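PDB 3BJQ: phage-related protein from Bordetella bronchiseptica RB50, which probably serves as a phage major capsid protein, building the shell of a virus particle. Local coordinates for residues L145-S153 with I308-A316; P158-K166 with K214-I222. All coordinates share one frame; numbering follows the deposited sequence.

Interaction 1. Residues L145-S153 with I308-A316; sequences LVGSARWTS and IEDAGLPAA
Ala311 is a small knob under the indole of Trp151. Its CB sits over one face of the ring, 3.8 Å from the centroid of the five-membered ring and 8° off the normal, a CH-pi contact. A backbone bond from Trp151 N to Ala311 O runs beside this contact. Leu145 CD1 packs against both Ile308 CG2, at 3.6 Å, and the CA and CB of Ala311. Leu145 N bonds to Glu309 O at 3.0 Å. This bond carries the parallel pairing of strands 142-144 and 305-309, at the edge of a mixed sheet, on into the loops. Beyond it, a type I turn from Asp310 to Leu313 packs against another from Arg150 to Ser153. The extended side chain of Arg150 runs across the C-terminal tail. NH1 reaches Pro314 O at 2.9 Å and NE turns back to Leu145 O, both oxygens lying in the guanidinium plane. Leu313 lies over one face of that group. A water joins Arg150 NH2, Leu145 O and Asp310 OD2. Thr152 OG1 donates to Leu313 O at 2.7 Å. The methyl of Ala315 touches both Gly147 O (3.4 Å from CB) and Ser153 CB.

Interaction 2. Residues P158-K166 with K214-I222; sequences PTKDVETAK and KALWEVEEI
Trp217 lays its indole against the first turns of helix 158-173, and three side chains of that helix meet it from different directions. Val162 comes over one face. Its CG2 stands 3.9 Å from the centroid of the six-membered ring and 8° off the normal, a CH-pi contact. Its other methyl, CG1, lies nearer the five-membered ring, 4.0 Å from Trp217 CD2. The two branches thus spread along the indole. With chi1 at 173°, CG1 is anti to the backbone N and CG2 lies beside that nitrogen. Thr159 takes the edge of the ring. Trp217 NE1 donates to Thr159 OG1 at 3.0 Å, with an N-H...O angle of 166°, and the oxygen lies close to the ring plane. Contact over the face and a bond at the edge together probably restrict how far the indole can tilt or slide. Pro158 adds an oblique apolar touch, CB to Trp217 CZ2.

Lys166 lies one turn after Val162. Its chain bends at chi3 and brings NZ to Trp217 O at 2.9 Å, from above the carbonyl plane. The same NZ makes a salt bridge to Glu163 OE1, 2.8 Å away on the syn side of the carboxylate. Glu163 thereby helps to place the ammonium group at the C-terminal end of helix 210-217. A positive charge there probably suits the helix dipole. Glu218 then leaves the helix with positive phi, and the chain turns toward strand 221-230. A water donates to Glu163 OE2 and, weakly, to Leu216 O.

Leu180 of strand 179-183 touches Val162, Trp217 and Val219. Leu196 of helix 194-199 packs on Thr159 and Leu216. The contact therefore joins two helices to each other and to the mixed sheet that contains strands 179-183 and 221-230.

The centres of interactions 1 and 2 lie about 17 Å apart, but the two contacts touch directly. Trp151 links them. Its NE1 probably donates a hydrogen bond to Asp161 OD2, 2.9 Å away. The same indole packs on helix 158-173, with CE2 at 3.7 Å from Pro158 CA and CH2 at 3.9 Å from Val162 CG2. Val162 CG2 therefore meets two tryptophans, Trp151 of 145-153 and Trp217 of 214-222. Both contacts reach the same six-stranded mixed sheet. Interaction 1 lies at its edge strand 142-144 and neighbour 305-309, while interaction 2 leads into strand 221-230. Segments 158-166 and 214-222 both fall between those of interaction 1 along the chain.

Interaction 1. Residues L145-S153 with I308-A316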
# COMPACT_ATOMS: atom_id res chain seq x y z
N LEU E 145 -3.29 -40.18 -48.32
CA LEU E 145 -2.19 -41.10 -48.54
C LEU E 145 -2.74 -42.50 -48.57
O LEU E 145 -3.46 -42.89 -47.68
CB LEU E 145 -1.13 -40.91 -47.46
CG LEU E 145 -0.53 -39.49 -47.39
CD1 LEU E 145 0.57 -39.46 -46.35
CD2 LEU E 145 -0.02 -39.00 -48.75
N VAL E 146 -2.38 -43.24 -49.62
CA VAL E 146 -2.85 -44.60 -49.86
C VAL E 146 -1.66 -45.55 -49.96
O VAL E 146 -0.59 -45.18 -50.49
CB VAL E 146 -3.64 -44.67 -51.19
CG1 VAL E 146 -4.00 -46.10 -51.54
CG2 VAL E 146 -4.87 -43.79 -51.13
N GLY E 147 -1.81 -46.75 -49.41
CA GLY E 147 -0.80 -47.79 -49.54
C GLY E 147 0.56 -47.36 -49.06
O GLY E 147 0.70 -46.85 -47.96
N SER E 148 1.56 -47.54 -49.92
CA SER E 148 2.96 -47.27 -49.57
C SER E 148 3.32 -45.78 -49.43
O SER E 148 4.46 -45.45 -49.08
CB SER E 148 3.87 -47.92 -50.63
OG SER E 148 3.58 -47.38 -51.92
N ALA E 149 2.36 -44.89 -49.71
CA ALA E 149 2.54 -43.45 -49.50
C ALA E 149 2.27 -43.10 -48.05
O ALA E 149 2.67 -42.03 -47.59
CB ALA E 149 1.62 -42.65 -50.42
N ARG E 150 1.59 -44.00 -47.33
CA ARG E 150 1.33 -43.81 -45.90
C ARG E 150 2.63 -43.94 -45.12
O ARG E 150 3.49 -44.76 -45.46
CB ARG E 150 0.31 -44.82 -45.37
CG ARG E 150 -1.04 -44.67 -45.99
CD ARG E 150 -1.95 -45.79 -45.58
NE ARG E 150 -3.30 -45.56 -46.06
CZ ARG E 150 -4.32 -46.38 -45.89
NH1 ARG E 150 -4.17 -47.52 -45.25
NH2 ARG E 150 -5.51 -46.04 -46.37
N TRP E 151 2.75 -43.13 -44.06
CA TRP E 151 4.02 -42.93 -43.34
C TRP E 151 4.53 -44.16 -42.60
O TRP E 151 5.68 -44.17 -42.14
CB TRP E 151 3.88 -41.75 -42.38
CG TRP E 151 3.73 -40.42 -43.06
CD1 TRP E 151 3.43 -40.18 -44.37
CD2 TRP E 151 3.81 -39.13 -42.43
NE1 TRP E 151 3.39 -38.84 -44.61
CE2 TRP E 151 3.59 -38.17 -43.44
CE3 TRP E 151 4.08 -38.70 -41.13
CZ2 TRP E 151 3.62 -36.81 -43.19
CZ3 TRP E 151 4.12 -37.33 -40.88
CH2 TRP E 151 3.90 -36.41 -41.91
N THR E 152 3.65 -45.14 -42.42
CA THR E 152 3.99 -46.43 -41.85
C THR E 152 4.82 -47.28 -42.83
O THR E 152 5.49 -48.23 -42.42
CB THR E 152 2.72 -47.20 -41.49
OG1 THR E 152 1.83 -47.17 -42.61
CG2 THR E 152 2.03 -46.55 -40.29
N SER E 153 4.76 -46.96 -44.12
CA SER E 153 5.58 -47.62 -45.11
C SER E 153 6.99 -47.02 -45.17
O SER E 153 7.15 -45.80 -45.20
CB SER E 153 4.96 -47.52 -46.50
OG SER E 153 5.84 -48.05 -47.49
N ILE E 308 -3.47 -33.69 -44.63
CA ILE E 308 -2.84 -34.91 -45.14
C ILE E 308 -3.54 -36.08 -44.45
O ILE E 308 -3.18 -36.46 -43.35
CB ILE E 308 -1.33 -34.97 -44.79
CG1 ILE E 308 -0.58 -33.80 -45.41
CG2 ILE E 308 -0.69 -36.29 -45.26
CD1 ILE E 308 0.87 -33.70 -44.95
N GLU E 309 -4.55 -36.65 -45.11
CA GLU E 309 -5.32 -37.74 -44.51
C GLU E 309 -4.57 -39.08 -44.53
O GLU E 309 -3.88 -39.40 -45.50
CB GLU E 309 -6.63 -37.98 -45.25
CG GLU E 309 -7.62 -36.87 -45.32
CD GLU E 309 -8.92 -37.35 -45.96
OE1 GLU E 309 -9.71 -38.01 -45.25
OE2 GLU E 309 -9.12 -37.09 -47.17
N ASP E 310 -4.77 -39.86 -43.47
CA ASP E 310 -4.33 -41.25 -43.37
C ASP E 310 -2.82 -41.53 -43.30
O ASP E 310 -2.39 -42.67 -43.48
CB ASP E 310 -5.01 -42.09 -44.45
CG ASP E 310 -6.53 -42.06 -44.31
OD1 ASP E 310 -7.00 -41.73 -43.19
OD2 ASP E 310 -7.24 -42.35 -45.30
N ALA E 311 -2.04 -40.50 -42.98
CA ALA E 311 -0.59 -40.67 -42.85
C ALA E 311 -0.25 -41.83 -41.91
O ALA E 311 0.62 -42.65 -42.19
CB ALA E 311 0.04 -39.39 -42.36
N GLY E 312 -0.97 -41.94 -40.80
CA GLY E 312 -0.65 -42.92 -39.78
C GLY E 312 -1.31 -44.28 -39.87
O GLY E 312 -1.15 -45.08 -38.96
N LEU E 313 -2.05 -44.54 -40.94
CA LEU E 313 -2.70 -45.84 -41.13
C LEU E 313 -1.69 -46.86 -41.70
O LEU E 313 -0.77 -46.49 -42.44
CB LEU E 313 -3.90 -45.74 -42.08
CG LEU E 313 -5.24 -45.14 -41.60
CD1 LEU E 313 -6.23 -45.13 -42.75
CD2 LEU E 313 -5.82 -45.89 -40.38
N PRO E 314 -1.87 -48.16 -41.37
CA PRO E 314 -1.00 -49.20 -41.91
C PRO E 314 -0.97 -49.18 -43.43
O PRO E 314 -2.01 -48.96 -44.05
CB PRO E 314 -1.65 -50.50 -41.42
CG PRO E 314 -2.39 -50.11 -40.21
CD PRO E 314 -2.89 -48.72 -40.46
N ALA E 315 0.21 -49.38 -44.02
CA ALA E 315 0.37 -49.35 -45.48
C ALA E 315 -0.28 -50.56 -46.15
O ALA E 315 -0.90 -50.44 -47.21
CB ALA E 315 1.85 -49.30 -45.85
N ALA E 316 -0.11 -51.71 -45.53
CA ALA E 316 -0.69 -52.96 -46.01
C ALA E 316 -1.72 -53.43 -44.99
O ALA E 316 -1.47 -53.40 -43.78
CB ALA E 316 0.40 -54.01 -46.20
OXT ALA E 316 -2.82 -53.85 -45.38
O HOH W 1 -6.10 -43.52 -47.67

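Interaction 2. Residues P158-K166 with K214-I222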
# COMPACT_ATOMS: atom_id res chain seq x y z
N PRO E 158 7.54 -38.61 -45.80
CA PRO E 158 6.96 -37.57 -44.96
C PRO E 158 7.49 -36.16 -45.24
O PRO E 158 6.73 -35.21 -45.29
CB PRO E 158 7.35 -38.01 -43.54
CG PRO E 158 7.42 -39.48 -43.62
CD PRO E 158 7.94 -39.78 -45.01
N THR E 159 8.81 -36.03 -45.40
CA THR E 159 9.41 -34.72 -45.66
C THR E 159 8.84 -34.06 -46.91
O THR E 159 8.50 -32.89 -46.91
CB THR E 159 10.92 -34.82 -45.76
OG1 THR E 159 11.44 -35.31 -44.51
CG2 THR E 159 11.54 -33.48 -46.13
N LYS E 160 8.71 -34.84 -47.97
CA LYS E 160 8.15 -34.37 -49.22
C LYS E 160 6.67 -33.98 -49.08
O LYS E 160 6.23 -32.99 -49.65
CB LYS E 160 8.30 -35.46 -50.29
CG LYS E 160 7.64 -35.20 -51.64
CD LYS E 160 8.29 -34.06 -52.40
CE LYS E 160 7.64 -33.88 -53.79
NZ LYS E 160 7.84 -35.05 -54.69
N ASP E 161 5.90 -34.77 -48.35
CA ASP E 161 4.48 -34.44 -48.11
C ASP E 161 4.34 -33.11 -47.37
O ASP E 161 3.50 -32.29 -47.70
CB ASP E 161 3.78 -35.55 -47.32
CG ASP E 161 3.77 -36.89 -48.05
OD1 ASP E 161 3.70 -36.91 -49.29
OD2 ASP E 161 3.82 -37.93 -47.37
N VAL E 162 5.17 -32.93 -46.35
CA VAL E 162 5.18 -31.74 -45.54
C VAL E 162 5.70 -30.50 -46.30
O VAL E 162 5.13 -29.41 -46.15
CB VAL E 162 5.96 -31.98 -44.24
CG1 VAL E 162 6.13 -30.67 -43.46
CG2 VAL E 162 5.22 -33.02 -43.38
N GLU E 163 6.74 -30.66 -47.12
CA GLU E 163 7.21 -29.53 -47.94
C GLU E 163 6.16 -29.12 -48.98
O GLU E 163 5.99 -27.93 -49.26
CB GLU E 163 8.54 -29.80 -48.65
CG GLU E 163 9.77 -29.96 -47.71
CD GLU E 163 10.03 -28.76 -46.79
OE1 GLU E 163 9.48 -27.65 -47.04
OE2 GLU E 163 10.79 -28.94 -45.82
N THR E 164 5.45 -30.10 -49.54
CA THR E 164 4.35 -29.81 -50.47
C THR E 164 3.24 -29.01 -49.76
O THR E 164 2.66 -28.10 -50.35
CB THR E 164 3.78 -31.11 -51.07
OG1 THR E 164 4.78 -31.72 -51.88
CG2 THR E 164 2.54 -30.86 -51.92
N ALA E 165 2.97 -29.36 -48.51
CA ALA E 165 1.96 -28.65 -47.68
C ALA E 165 2.41 -27.21 -47.40
O ALA E 165 1.63 -26.26 -47.52
CB ALA E 165 1.72 -29.40 -46.38
N LYS E 166 3.67 -27.06 -47.02
CA LYS E 166 4.21 -25.75 -46.72
C LYS E 166 4.10 -24.83 -47.93
O LYS E 166 3.68 -23.69 -47.81
CB LYS E 166 5.67 -25.88 -46.29
CG LYS E 166 5.84 -26.47 -44.89
CD LYS E 166 7.28 -26.82 -44.60
CE LYS E 166 8.22 -25.61 -44.61
NZ LYS E 166 9.65 -26.05 -44.80
N LYS E 214 10.95 -30.33 -36.03
CA LYS E 214 10.82 -28.86 -36.15
C LYS E 214 11.97 -28.28 -36.94
O LYS E 214 11.79 -27.44 -37.81
CB LYS E 214 10.83 -28.18 -34.77
CG LYS E 214 9.52 -28.27 -34.04
CD LYS E 214 9.69 -27.90 -32.57
CE LYS E 214 10.38 -26.56 -32.38
NZ LYS E 214 10.23 -26.16 -30.94
N ALA E 215 13.18 -28.69 -36.58
CA ALA E 215 14.38 -28.20 -37.27
C ALA E 215 14.48 -28.72 -38.71
O ALA E 215 14.87 -27.99 -39.63
CB ALA E 215 15.63 -28.58 -36.52
N LEU E 216 14.15 -29.99 -38.90
CA LEU E 216 14.19 -30.60 -40.22
C LEU E 216 13.16 -29.97 -41.18
O LEU E 216 13.47 -29.66 -42.34
CB LEU E 216 13.91 -32.10 -40.12
CG LEU E 216 14.79 -33.03 -40.92
CD1 LEU E 216 16.25 -32.92 -40.41
CD2 LEU E 216 14.27 -34.47 -40.79
N TRP E 217 11.93 -29.79 -40.70
CA TRP E 217 10.83 -29.31 -41.52
C TRP E 217 10.59 -27.79 -41.43
O TRP E 217 9.77 -27.24 -42.16
CB TRP E 217 9.57 -30.09 -41.18
CG TRP E 217 9.63 -31.56 -41.52
CD1 TRP E 217 10.48 -32.18 -42.41
CD2 TRP E 217 8.74 -32.59 -41.05
NE1 TRP E 217 10.20 -33.52 -42.48
CE2 TRP E 217 9.13 -33.79 -41.67
CE3 TRP E 217 7.67 -32.60 -40.16
CZ2 TRP E 217 8.49 -35.00 -41.42
CZ3 TRP E 217 7.02 -33.81 -39.92
CH2 TRP E 217 7.44 -34.98 -40.54
N GLU E 218 11.33 -27.13 -40.55
CA GLU E 218 11.29 -25.68 -40.39
C GLU E 218 9.89 -25.15 -40.16
O GLU E 218 9.42 -24.26 -40.88
CB GLU E 218 11.95 -24.98 -41.58
CG GLU E 218 13.43 -25.31 -41.74
CD GLU E 218 14.06 -24.68 -42.97
OE1 GLU E 218 13.35 -23.99 -43.76
OE2 GLU E 218 15.29 -24.88 -43.16
N VAL E 219 9.22 -25.75 -39.18
CA VAL E 219 7.94 -25.28 -38.71
C VAL E 219 8.13 -24.81 -37.27
O VAL E 219 8.74 -25.52 -36.44
CB VAL E 219 6.83 -26.37 -38.75
CG1 VAL E 219 6.48 -26.74 -40.20
CG2 VAL E 219 7.25 -27.60 -37.95
N GLU E 220 7.58 -23.64 -36.99
CA GLU E 220 7.66 -23.03 -35.67
C GLU E 220 7.26 -23.95 -34.52
O GLU E 220 7.95 -24.03 -33.51
CB GLU E 220 6.76 -21.80 -35.64
CG GLU E 220 6.90 -20.94 -34.40
CD GLU E 220 6.07 -19.68 -34.52
OE1 GLU E 220 6.63 -18.66 -35.01
OE2 GLU E 220 4.87 -19.71 -34.18
N GLU E 221 6.13 -24.61 -34.65
CA GLU E 221 5.61 -25.41 -33.57
C GLU E 221 4.95 -26.67 -34.10
O GLU E 221 4.19 -26.61 -35.06
CB GLU E 221 4.62 -24.57 -32.78
CG GLU E 221 4.06 -25.27 -31.54
CD GLU E 221 3.38 -24.31 -30.58
OE1 GLU E 221 3.14 -23.15 -30.97
OE2 GLU E 221 3.09 -24.74 -29.44
N ILE E 222 5.27 -27.79 -33.47
CA ILE E 222 4.64 -29.07 -33.78
C ILE E 222 3.80 -29.43 -32.57
O ILE E 222 4.32 -29.41 -31.45
CB ILE E 222 5.69 -30.19 -34.05
CG1 ILE E 222 6.51 -29.86 -35.29
CG2 ILE E 222 5.00 -31.61 -34.18
CD1 ILE E 222 7.51 -30.96 -35.73
O HOH W 2 12.44 -27.35 -44.54